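Long-range contacts in putative Nitroreductase (Desulfovibrio desulfuricans subsp. desulfuricans str. G20, PDB 3E39), which binds flavin mononucleotide at the interface of its two subunits and probably works as an FMN-dependent oxidoreductase of the nitroreductase family: residues D87-Y92 and P140-F145; R51-R56 and I81-L86; D63-H68 and A130-A135. All coordinates share one frame; numbering follows the deposited sequence.

Contact 2 is the buried centre of the set, an antiparallel strand pair in which every touching residue is buried and the bonding across it is entirely backbone to backbone. Contact 1 takes over where strand 80-87 runs out. It joins the end of that strand to the start of strand 143-152, is partly exposed, and relies on arginine side chains; Arg51 of contact 2 reaches Asp87 of contact 1 in a salt bridge. Contact 3 packs helices 61-66 and 129-135 together by apolar and ring contacts, with a water at its polar end. Leu65 and Leu133 of contact 3 lie against Ile81, Leu83 and Phe85 of the sheet.

Contact 1 (D87-Y92 and P140-F145); sequences DREAMY and PARLSF. With FMN (flavin mononucleotide), chain G; ACT (acetate ion), chain C.
The end of strand 80-87 and the start of strand 143-152 meet in an antiparallel bridge, with Asp87 and Leu143 a non-hydrogen-bonded pair whose CA atoms are 4.9 Å apart, and beyond it Arg88 N donates to Arg142 O. Asp87, its CG anti to the backbone N (chi1 178°), offers both carboxylate oxygens to Arg142, which answers side-on with NE and NH2. The bond from Arg142 NE to Asp87 OD1 is 2.8 Å and nearly straight (169°), and OD1 lies close to the guanidinium plane although met from above the carboxylate. Asp87 OD2 uses its syn lone pair for Arg142 NH2, and has a second cationic partner in Arg51. Asp87 OD1 also accepts from Glu89 N at 2.8 Å, closing an Asx turn, so two donors hold it and the carboxylate probably stays ionised. Arg88 reaches in the other direction: its chain, extended from CG to NE, lies across the turn 140-142 and brings NE to 2.9 Å from Pro140 O, with a weaker bond to Leu143 O. One face of its guanidinium lies over Ser144, whose CB is 3.6 Å from Arg88 NH2, while the same nitrogen donates to a water that donates to Leu143 O. Tyr92 belongs to an FMN pocket and its OH donates at 2.8 Å to an oxygen of an acetate ion, probably from the crystallisation liquor, which Lys96 also binds. This is the end of an antiparallel strand pair, finished by an Asx turn, with one arginine from each segment reaching across, from which the chain passes to the flavin site.

Contact 2 (R51-R56 and I81-L86); sequences RFLVIR and IILVFL
Strands 51-56 and 81-86 run antiparallel at the core of the nitroreductase fold. Strand 51-56 is outermost within this chain's four-stranded sheet, where the backbone of Phe52 bonds to the second subunit. Three hydrogen-bonded pairs, Arg51 with Phe85, Leu53 with Leu83 and Ile55 with Ile81, alternate with the non-hydrogen-bonded pairs Phe52 with Val84 and Val54 with Ile82. Leu53 N reaches Leu83 O at 2.9 Å along a lone pair, and Leu83 N returns a bond to Leu53 O.

Phe85 CB lies 3.9 Å from Arg51 O; CG is anti to the carbonyl carbon (chi1 -52°), which brings the CD1-CE1 edge of the ring over to strand 51-56. Phe85 CD1 comes to 3.6 Å from the same Arg51 O, and Phe85 CE1, one atom farther, meets Leu53 CB at 4.0 Å. On the ring's other side Phe85 CE2 packs on Leu133 CD1 of helix 129-135, beside Phe145, and Leu170 of the second subunit packs against Phe85 too. On the other face of the sheet Phe52 and Val84 run alongside each other in the same direction, and helix 28-39 covers Phe52 through Ile39; there Phe52 CE1 stands 4.2 Å from Val84 CG1.

Contact 3 (D63-H68 and A130-A135); sequences DILAAH and ATLLPA
Apolar packing gathers round Leu132, where helix 61-66 meets helix 129-135. With CG anti to the backbone N (chi1 177°), Leu132 sends its CD1 methyl into the angle between three residues of 63-68. Ile64 CG2 approaches that methyl to 3.8 Å, and Leu65 CD2 touches it at 4.0 Å, the two side chains each crossing Leu132 obliquely. Ile64 has a second neighbour: the same CG2 rests 3.7 Å from Ala135 CB, and its CD1 comes to 3.5 Å from Ala135 O, so the isoleucine lies along the end of the second helix.

The aromatic part belongs to His68, which follows helix 61-66. Leu132 CA stands almost exactly over the middle of the imidazole, 4.3 Å from the ring centroid and 6° off its normal, a CH-pi contact. Leu132 CD1 also approaches this ring, 3.8 Å from His68 CD2. Both helices lie against one side of the antiparallel sheet of the nitroreductase fold: Leu65 reaches Ile81 and Leu83 of strand 80-87, Leu133 packs on Phe85, and Leu132 meets Phe145 of strand 143-152.

The polar link between the segments runs through a water at the edge of the imidazole. This water, in the plane of the ring, lies 2.6 Å from His68 ND1 and is also hydrogen-bonded to Thr131 OG1, bridging the two side chains. Thr131 OG1 is also hydrogen-bonded to Gln128 O, while the backbone O of His68 receives the side-chain amide NE2 of the same Gln128.

Contact 1 (D87-Y92 and P140-F145)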
loop_
_atom_site.group_PDB
_atom_site.type_symbol
_atom_site.label_atom_id
_atom_site.label_comp_id
_atom_site.label_asym_id
_atom_site.label_seq_id
_atom_site.Cartn_x
_atom_site.Cartn_y
_atom_site.Cartn_z
ATOM N N ASP A 87 -0.346 -16.223 0.495
ATOM C CA ASP A 87 -0.688 -17.639 0.365
ATOM C C ASP A 87 -0.672 -17.932 -1.131
ATOM O O ASP A 87 -1.476 -17.405 -1.904
ATOM C CB ASP A 87 -2.057 -17.892 0.971
ATOM C CG ASP A 87 -2.516 -19.346 0.834
ATOM O OD1 ASP A 87 -2.083 -20.059 -0.079
ATOM O OD2 ASP A 87 -3.369 -19.754 1.618
ATOM N N ARG A 88 0.247 -18.776 -1.557
ATOM C CA ARG A 88 0.380 -19.099 -2.984
ATOM C C ARG A 88 -0.874 -19.696 -3.606
ATOM O O ARG A 88 -1.095 -19.512 -4.802
ATOM C CB ARG A 88 1.587 -20.007 -3.235
ATOM C CG ARG A 88 2.906 -19.318 -2.895
ATOM C CD ARG A 88 4.133 -20.171 -3.222
ATOM N NE ARG A 88 5.374 -19.539 -2.782
ATOM C CZ ARG A 88 6.053 -18.618 -3.469
ATOM N NH1 ARG A 88 5.621 -18.175 -4.641
ATOM N NH2 ARG A 88 7.148 -18.100 -2.952
ATOM N N GLU A 89 -1.690 -20.387 -2.810
ATOM C CA GLU A 89 -2.943 -20.950 -3.332
ATOM C C GLU A 89 -4.001 -19.893 -3.621
ATOM O O GLU A 89 -4.811 -20.064 -4.519
ATOM C CB GLU A 89 -3.506 -22.008 -2.371
ATOM C CG GLU A 89 -2.682 -23.268 -2.376
ATOM C CD GLU A 89 -2.594 -23.854 -3.783
ATOM O OE1 GLU A 89 -3.676 -24.037 -4.402
ATOM O OE2 GLU A 89 -1.461 -24.093 -4.274
ATOM N N ALA A 90 -3.964 -18.793 -2.881
ATOM C CA ALA A 90 -4.916 -17.715 -3.041
ATOM C C ALA A 90 -4.505 -16.645 -4.070
ATOM O O ALA A 90 -5.258 -15.700 -4.298
ATOM C CB ALA A 90 -5.129 -17.063 -1.690
HETATM N N MSE A 91 -3.317 -16.747 -4.664
HETATM C CA MSE A 91 -2.871 -15.712 -5.609
HETATM C C MSE A 91 -3.532 -15.816 -6.975
HETATM O O MSE A 91 -3.806 -16.929 -7.437
HETATM C CB MSE A 91 -1.357 -15.761 -5.811
HETATM C CG MSE A 91 -0.581 -15.447 -4.582
HETATM SE SE MSE A 91 1.345 -15.578 -4.792
HETATM C CE MSE A 91 1.632 -14.167 -5.611
ATOM N N TYR A 92 -3.782 -14.672 -7.621
ATOM C CA TYR A 92 -4.325 -14.682 -9.002
ATOM C C TYR A 92 -3.422 -13.997 -10.017
ATOM O O TYR A 92 -3.568 -14.171 -11.242
ATOM C CB TYR A 92 -5.714 -14.044 -9.060
ATOM C CG TYR A 92 -5.730 -12.514 -9.125
ATOM C CD1 TYR A 92 -5.339 -11.742 -8.033
ATOM C CD2 TYR A 92 -6.168 -11.839 -10.265
ATOM C CE1 TYR A 92 -5.355 -10.337 -8.079
ATOM C CE2 TYR A 92 -6.212 -10.429 -10.306
ATOM C CZ TYR A 92 -5.817 -9.693 -9.200
ATOM O OH TYR A 92 -5.837 -8.305 -9.224
ATOM N N PRO A 140 7.974 -22.788 1.970
ATOM C CA PRO A 140 8.057 -21.824 0.878
ATOM C C PRO A 140 7.226 -22.216 -0.347
ATOM O O PRO A 140 6.996 -21.374 -1.213
ATOM C CB PRO A 140 9.557 -21.779 0.537
ATOM C CG PRO A 140 10.267 -22.498 1.641
ATOM C CD PRO A 140 9.282 -23.426 2.243
ATOM N N ALA A 141 6.784 -23.472 -0.434
ATOM C CA ALA A 141 5.930 -23.899 -1.539
ATOM C C ALA A 141 4.496 -23.431 -1.290
ATOM O O ALA A 141 3.669 -23.387 -2.210
ATOM C CB ALA A 141 5.983 -25.432 -1.700
ATOM N N ARG A 142 4.192 -23.055 -0.051
ATOM C CA ARG A 142 2.855 -22.589 0.290
ATOM C C ARG A 142 2.778 -21.082 0.448
ATOM O O ARG A 142 1.727 -20.495 0.200
ATOM C CB ARG A 142 2.378 -23.183 1.598
ATOM C CG ARG A 142 0.937 -22.790 1.957
ATOM C CD ARG A 142 -0.062 -23.049 0.768
ATOM N NE ARG A 142 -1.412 -22.576 1.056
ATOM C CZ ARG A 142 -2.245 -23.171 1.904
ATOM N NH1 ARG A 142 -1.888 -24.274 2.568
ATOM N NH2 ARG A 142 -3.446 -22.652 2.104
ATOM N N LEU A 143 3.890 -20.480 0.871
ATOM C CA LEU A 143 3.902 -19.062 1.205
ATOM C C LEU A 143 5.010 -18.283 0.519
ATOM O O LEU A 143 6.123 -18.798 0.374
ATOM C CB LEU A 143 4.100 -18.966 2.728
ATOM C CG LEU A 143 3.037 -19.600 3.659
ATOM C CD1 LEU A 143 3.608 -19.708 5.089
ATOM C CD2 LEU A 143 1.723 -18.832 3.600
ATOM N N SER A 144 4.684 -17.066 0.062
ATOM C CA SER A 144 5.642 -16.108 -0.470
ATOM C C SER A 144 5.855 -15.082 0.648
ATOM O O SER A 144 4.891 -14.490 1.115
ATOM C CB SER A 144 5.103 -15.412 -1.722
ATOM O OG SER A 144 5.906 -14.309 -2.031
ATOM N N PHE A 145 7.102 -14.918 1.085
ATOM C CA PHE A 145 7.453 -14.033 2.161
ATOM C C PHE A 145 7.553 -12.636 1.579
ATOM O O PHE A 145 8.418 -12.382 0.742
ATOM C CB PHE A 145 8.756 -14.525 2.814
ATOM C CG PHE A 145 9.244 -13.699 3.976
ATOM C CD1 PHE A 145 8.369 -13.059 4.857
ATOM C CD2 PHE A 145 10.615 -13.633 4.246
ATOM C CE1 PHE A 145 8.851 -12.312 5.928
ATOM C CE2 PHE A 145 11.091 -12.909 5.338
ATOM C CZ PHE A 145 10.207 -12.253 6.185
HETATM N N1 FMN G . -12.183 -3.425 -8.718
HETATM C C2 FMN G . -12.779 -3.317 -9.953
HETATM O O2 FMN G . -13.940 -2.992 -9.994
HETATM N N3 FMN G . -12.088 -3.530 -11.125
HETATM C C4 FMN G . -10.760 -3.861 -11.127
HETATM O O4 FMN G . -10.117 -3.739 -12.170
HETATM C C4A FMN G . -10.134 -3.991 -9.902
HETATM N N5 FMN G . -8.810 -4.321 -9.858
HETATM C C5A FMN G . -8.178 -4.411 -8.636
HETATM C C6 FMN G . -6.845 -4.769 -8.629
HETATM C C7 FMN G . -6.161 -4.860 -7.417
HETATM C C7M FMN G . -4.722 -5.300 -7.382
HETATM C C8 FMN G . -6.808 -4.618 -6.207
HETATM C C8M FMN G . -6.022 -4.484 -4.913
HETATM C C9 FMN G . -8.149 -4.294 -6.221
HETATM C C9A FMN G . -8.860 -4.197 -7.435
HETATM N N10 FMN G . -10.222 -3.846 -7.487
HETATM C C10 FMN G . -10.839 -3.751 -8.697
HETATM C "C1'" FMN G . -11.020 -3.537 -6.252
HETATM C "C2'" FMN G . -11.316 -4.825 -5.476
HETATM O "O2'" FMN G . -12.308 -5.574 -6.145
HETATM C "C3'" FMN G . -11.687 -4.480 -4.039
HETATM O "O3'" FMN G . -10.628 -3.890 -3.356
HETATM C "C4'" FMN G . -12.168 -5.706 -3.247
HETATM O "O4'" FMN G . -13.346 -6.231 -3.844
HETATM C "C5'" FMN G . -12.510 -5.341 -1.815
HETATM O "O5'" FMN G . -13.461 -4.283 -1.770
HETATM P P FMN G . -13.138 -2.946 -0.971
HETATM O O1P FMN G . -14.424 -2.163 -0.850
HETATM O O2P FMN G . -12.065 -2.221 -1.765
HETATM O O3P FMN G . -12.618 -3.281 0.396
HETATM C C ACT C . -8.096 -7.792 -12.040
HETATM O O ACT C . -7.103 -7.265 -11.512
HETATM O OXT ACT C . -7.923 -8.282 -13.166
HETATM C CH3 ACT C . -9.429 -7.819 -11.347
HETATM O O HOH W 1 8.628 -18.883 -0.923
HETATM O O HOH W 2 0.620 -23.847 -2.365
#

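Contact 2 (R51-R56 and I81-L86)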
loop_
_atom_site.group_PDB
_atom_site.type_symbol
_atom_site.label_atom_id
_atom_site.label_comp_id
_atom_site.label_asym_id
_atom_site.label_seq_id
_atom_site.Cartn_x
_atom_site.Cartn_y
_atom_site.Cartn_z
ATOM N N ARG A 51 -1.281 -13.355 4.551
ATOM C CA ARG A 51 -1.232 -14.177 5.760
ATOM C C ARG A 51 -0.199 -13.517 6.690
ATOM O O ARG A 51 0.750 -12.881 6.220
ATOM C CB ARG A 51 -0.832 -15.602 5.424
ATOM C CG ARG A 51 -1.793 -16.335 4.509
ATOM C CD ARG A 51 -3.177 -16.580 5.143
ATOM N NE ARG A 51 -4.003 -17.307 4.161
ATOM C CZ ARG A 51 -4.742 -16.741 3.206
ATOM N NH1 ARG A 51 -4.879 -15.432 3.136
ATOM N NH2 ARG A 51 -5.417 -17.514 2.340
ATOM N N PHE A 52 -0.372 -13.709 7.991
ATOM C CA PHE A 52 0.432 -12.994 8.985
ATOM C C PHE A 52 0.922 -13.908 10.077
ATOM O O PHE A 52 0.240 -14.879 10.455
ATOM C CB PHE A 52 -0.410 -11.878 9.604
ATOM C CG PHE A 52 -1.110 -11.027 8.570
ATOM C CD1 PHE A 52 -0.487 -9.937 8.011
ATOM C CD2 PHE A 52 -2.371 -11.387 8.085
ATOM C CE1 PHE A 52 -1.126 -9.168 7.051
ATOM C CE2 PHE A 52 -2.999 -10.614 7.101
ATOM C CZ PHE A 52 -2.371 -9.499 6.606
ATOM N N LEU A 53 2.112 -13.596 10.583
ATOM C CA LEU A 53 2.678 -14.328 11.705
ATOM C C LEU A 53 3.293 -13.327 12.664
ATOM O O LEU A 53 4.199 -12.579 12.295
ATOM C CB LEU A 53 3.716 -15.327 11.226
ATOM C CG LEU A 53 4.381 -16.168 12.324
ATOM C CD1 LEU A 53 3.394 -16.898 13.245
ATOM C CD2 LEU A 53 5.358 -17.105 11.652
ATOM N N VAL A 54 2.808 -13.328 13.897
ATOM C CA VAL A 54 3.313 -12.420 14.929
ATOM C C VAL A 54 4.445 -13.061 15.698
ATOM O O VAL A 54 4.308 -14.210 16.163
ATOM C CB VAL A 54 2.163 -12.021 15.915
ATOM C CG1 VAL A 54 2.679 -11.125 17.060
ATOM C CG2 VAL A 54 0.989 -11.343 15.152
ATOM N N ILE A 55 5.550 -12.302 15.857
ATOM C CA ILE A 55 6.717 -12.774 16.606
ATOM C C ILE A 55 7.103 -11.699 17.603
ATOM O O ILE A 55 7.623 -10.645 17.211
ATOM C CB ILE A 55 7.945 -13.064 15.701
ATOM C CG1 ILE A 55 7.609 -14.111 14.623
ATOM C CG2 ILE A 55 9.136 -13.548 16.537
ATOM C CD1 ILE A 55 7.326 -15.483 15.130
ATOM N N ARG A 56 6.830 -11.938 18.882
ATOM C CA ARG A 56 7.227 -10.985 19.931
ATOM C C ARG A 56 8.691 -11.105 20.329
ATOM O O ARG A 56 9.329 -12.101 20.061
ATOM C CB ARG A 56 6.340 -11.118 21.165
ATOM C CG ARG A 56 4.931 -10.649 20.897
ATOM C CD ARG A 56 4.088 -10.716 22.108
ATOM N NE ARG A 56 2.809 -10.006 21.988
ATOM C CZ ARG A 56 2.628 -8.692 22.171
ATOM N NH1 ARG A 56 3.656 -7.886 22.446
ATOM N NH2 ARG A 56 1.402 -8.181 22.089
ATOM N N ILE A 81 7.266 -8.093 15.923
ATOM C CA ILE A 81 7.524 -8.197 14.498
ATOM C C ILE A 81 6.310 -8.921 13.874
ATOM O O ILE A 81 5.850 -9.952 14.403
ATOM C CB ILE A 81 8.826 -8.964 14.214
ATOM C CG1 ILE A 81 10.022 -8.132 14.730
ATOM C CG2 ILE A 81 9.013 -9.201 12.710
ATOM C CD1 ILE A 81 11.334 -8.850 14.767
ATOM N N ILE A 82 5.757 -8.358 12.803
ATOM C CA ILE A 82 4.671 -8.995 12.077
ATOM C C ILE A 82 5.241 -9.433 10.712
ATOM O O ILE A 82 5.688 -8.609 9.902
ATOM C CB ILE A 82 3.417 -8.075 11.898
ATOM C CG1 ILE A 82 2.786 -7.719 13.254
ATOM C CG2 ILE A 82 2.328 -8.773 10.994
ATOM C CD1 ILE A 82 1.706 -6.632 13.161
ATOM N N LEU A 83 5.289 -10.738 10.494
ATOM C CA LEU A 83 5.692 -11.271 9.210
ATOM C C LEU A 83 4.480 -11.324 8.280
ATOM O O LEU A 83 3.395 -11.781 8.677
ATOM C CB LEU A 83 6.353 -12.637 9.354
ATOM C CG LEU A 83 7.524 -12.724 10.325
ATOM C CD1 LEU A 83 8.094 -14.161 10.355
ATOM C CD2 LEU A 83 8.594 -11.732 9.968
ATOM N N VAL A 84 4.663 -10.814 7.063
ATOM C CA VAL A 84 3.615 -10.775 6.059
ATOM C C VAL A 84 3.950 -11.714 4.900
ATOM O O VAL A 84 5.060 -11.687 4.365
ATOM C CB VAL A 84 3.469 -9.344 5.527
ATOM C CG1 VAL A 84 2.252 -9.219 4.589
ATOM C CG2 VAL A 84 3.388 -8.364 6.714
ATOM N N PHE A 85 2.959 -12.506 4.486
ATOM C CA PHE A 85 3.128 -13.468 3.414
ATOM C C PHE A 85 1.936 -13.420 2.463
ATOM O O PHE A 85 0.870 -12.861 2.765
ATOM C CB PHE A 85 3.148 -14.921 3.940
ATOM C CG PHE A 85 4.118 -15.162 5.049
ATOM C CD1 PHE A 85 3.764 -14.862 6.356
ATOM C CD2 PHE A 85 5.370 -15.710 4.799
ATOM C CE1 PHE A 85 4.647 -15.059 7.384
ATOM C CE2 PHE A 85 6.256 -15.915 5.837
ATOM C CZ PHE A 85 5.899 -15.595 7.121
ATOM N N LEU A 86 2.144 -13.952 1.271
ATOM C CA LEU A 86 1.036 -14.263 0.392
ATOM C C LEU A 86 0.895 -15.782 0.403
ATOM O O LEU A 86 1.886 -16.530 0.356
ATOM C CB LEU A 86 1.245 -13.812 -1.051
ATOM C CG LEU A 86 1.291 -12.314 -1.303
ATOM C CD1 LEU A 86 1.807 -12.001 -2.662
ATOM C CD2 LEU A 86 -0.101 -11.733 -1.094
#

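Contact 3 (D63-H68 and A130-A135)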
loop_
_atom_site.group_PDB
_atom_site.type_symbol
_atom_site.label_atom_id
_atom_site.label_comp_id
_atom_site.label_asym_id
_atom_site.label_seq_id
_atom_site.Cartn_x
_atom_site.Cartn_y
_atom_site.Cartn_z
ATOM N N ASP A 63 15.486 -14.758 17.323
ATOM C CA ASP A 63 16.895 -15.059 17.124
ATOM C C ASP A 63 17.079 -15.620 15.725
ATOM O O ASP A 63 18.090 -15.355 15.063
ATOM C CB ASP A 63 17.388 -16.092 18.132
ATOM C CG ASP A 63 17.593 -15.526 19.525
ATOM O OD1 ASP A 63 17.430 -14.306 19.759
ATOM O OD2 ASP A 63 17.947 -16.350 20.389
ATOM N N ILE A 64 16.127 -16.446 15.307
ATOM C CA ILE A 64 16.139 -17.005 13.965
ATOM C C ILE A 64 16.033 -15.878 12.948
ATOM O O ILE A 64 16.803 -15.834 12.004
ATOM C CB ILE A 64 15.044 -18.051 13.725
ATOM C CG1 ILE A 64 15.226 -19.242 14.701
ATOM C CG2 ILE A 64 15.076 -18.509 12.250
ATOM C CD1 ILE A 64 14.133 -20.290 14.606
ATOM N N LEU A 65 15.067 -14.978 13.130
ATOM C CA LEU A 65 14.927 -13.816 12.249
ATOM C C LEU A 65 16.213 -13.007 12.146
ATOM O O LEU A 65 16.663 -12.669 11.042
ATOM C CB LEU A 65 13.776 -12.902 12.722
ATOM C CG LEU A 65 12.360 -13.481 12.600
ATOM C CD1 LEU A 65 11.347 -12.526 13.238
ATOM C CD2 LEU A 65 12.007 -13.735 11.137
ATOM N N ALA A 66 16.829 -12.749 13.293
ATOM C CA ALA A 66 18.047 -11.927 13.365
ATOM C C ALA A 66 19.214 -12.558 12.633
ATOM O O ALA A 66 20.050 -11.853 12.073
ATOM C CB ALA A 66 18.426 -11.622 14.814
ATOM N N ALA A 67 19.289 -13.880 12.638
ATOM C CA ALA A 67 20.384 -14.571 11.937
ATOM C C ALA A 67 20.241 -14.569 10.413
ATOM O O ALA A 67 21.153 -15.017 9.728
ATOM C CB ALA A 67 20.519 -16.024 12.427
ATOM N N HIS A 68 19.108 -14.105 9.884
ATOM C CA HIS A 68 18.860 -14.134 8.444
ATOM C C HIS A 68 18.590 -12.749 7.858
ATOM O O HIS A 68 17.918 -12.621 6.821
ATOM C CB HIS A 68 17.702 -15.088 8.118
ATOM C CG HIS A 68 17.999 -16.533 8.416
ATOM N ND1 HIS A 68 18.583 -17.383 7.499
ATOM C CD2 HIS A 68 17.758 -17.277 9.520
ATOM C CE1 HIS A 68 18.720 -18.579 8.043
ATOM N NE2 HIS A 68 18.243 -18.539 9.275
ATOM N N ALA A 130 14.252 -18.483 1.328
ATOM C CA ALA A 130 14.459 -19.932 1.077
ATOM C C ALA A 130 15.002 -20.711 2.282
ATOM O O ALA A 130 14.655 -21.864 2.490
ATOM C CB ALA A 130 15.406 -20.125 -0.158
ATOM N N THR A 131 15.848 -20.052 3.051
ATOM C CA THR A 131 16.464 -20.625 4.243
ATOM C C THR A 131 15.693 -20.215 5.486
ATOM O O THR A 131 15.460 -21.032 6.378
ATOM C CB THR A 131 17.956 -20.226 4.335
ATOM O OG1 THR A 131 18.105 -18.799 4.328
ATOM C CG2 THR A 131 18.721 -20.808 3.147
ATOM N N LEU A 132 15.252 -18.963 5.546
ATOM C CA LEU A 132 14.507 -18.510 6.716
ATOM C C LEU A 132 13.159 -19.218 6.951
ATOM O O LEU A 132 12.864 -19.598 8.075
ATOM C CB LEU A 132 14.322 -16.978 6.659
ATOM C CG LEU A 132 13.503 -16.289 7.760
ATOM C CD1 LEU A 132 14.073 -16.537 9.170
ATOM C CD2 LEU A 132 13.427 -14.798 7.429
ATOM N N LEU A 133 12.344 -19.404 5.917
ATOM C CA LEU A 133 11.024 -20.002 6.120
ATOM C C LEU A 133 11.089 -21.409 6.716
ATOM O O LEU A 133 10.425 -21.677 7.724
ATOM C CB LEU A 133 10.169 -19.921 4.844
ATOM C CG LEU A 133 9.249 -18.682 4.788
ATOM C CD1 LEU A 133 10.041 -17.346 4.921
ATOM C CD2 LEU A 133 8.345 -18.678 3.528
ATOM N N PRO A 134 11.873 -22.306 6.101
ATOM C CA PRO A 134 12.009 -23.643 6.711
ATOM C C PRO A 134 12.499 -23.577 8.183
ATOM O O PRO A 134 12.037 -24.386 9.013
ATOM C CB PRO A 134 13.040 -24.331 5.809
ATOM C CG PRO A 134 12.903 -23.663 4.502
ATOM C CD PRO A 134 12.604 -22.218 4.826
ATOM N N ALA A 135 13.358 -22.597 8.517
ATOM C CA ALA A 135 13.860 -22.429 9.891
ATOM C C ALA A 135 12.738 -22.048 10.866
ATOM O O ALA A 135 12.852 -22.275 12.079
ATOM C CB ALA A 135 15.004 -21.403 9.950
HETATM O O HOH W 3 19.771 -16.653 5.256
#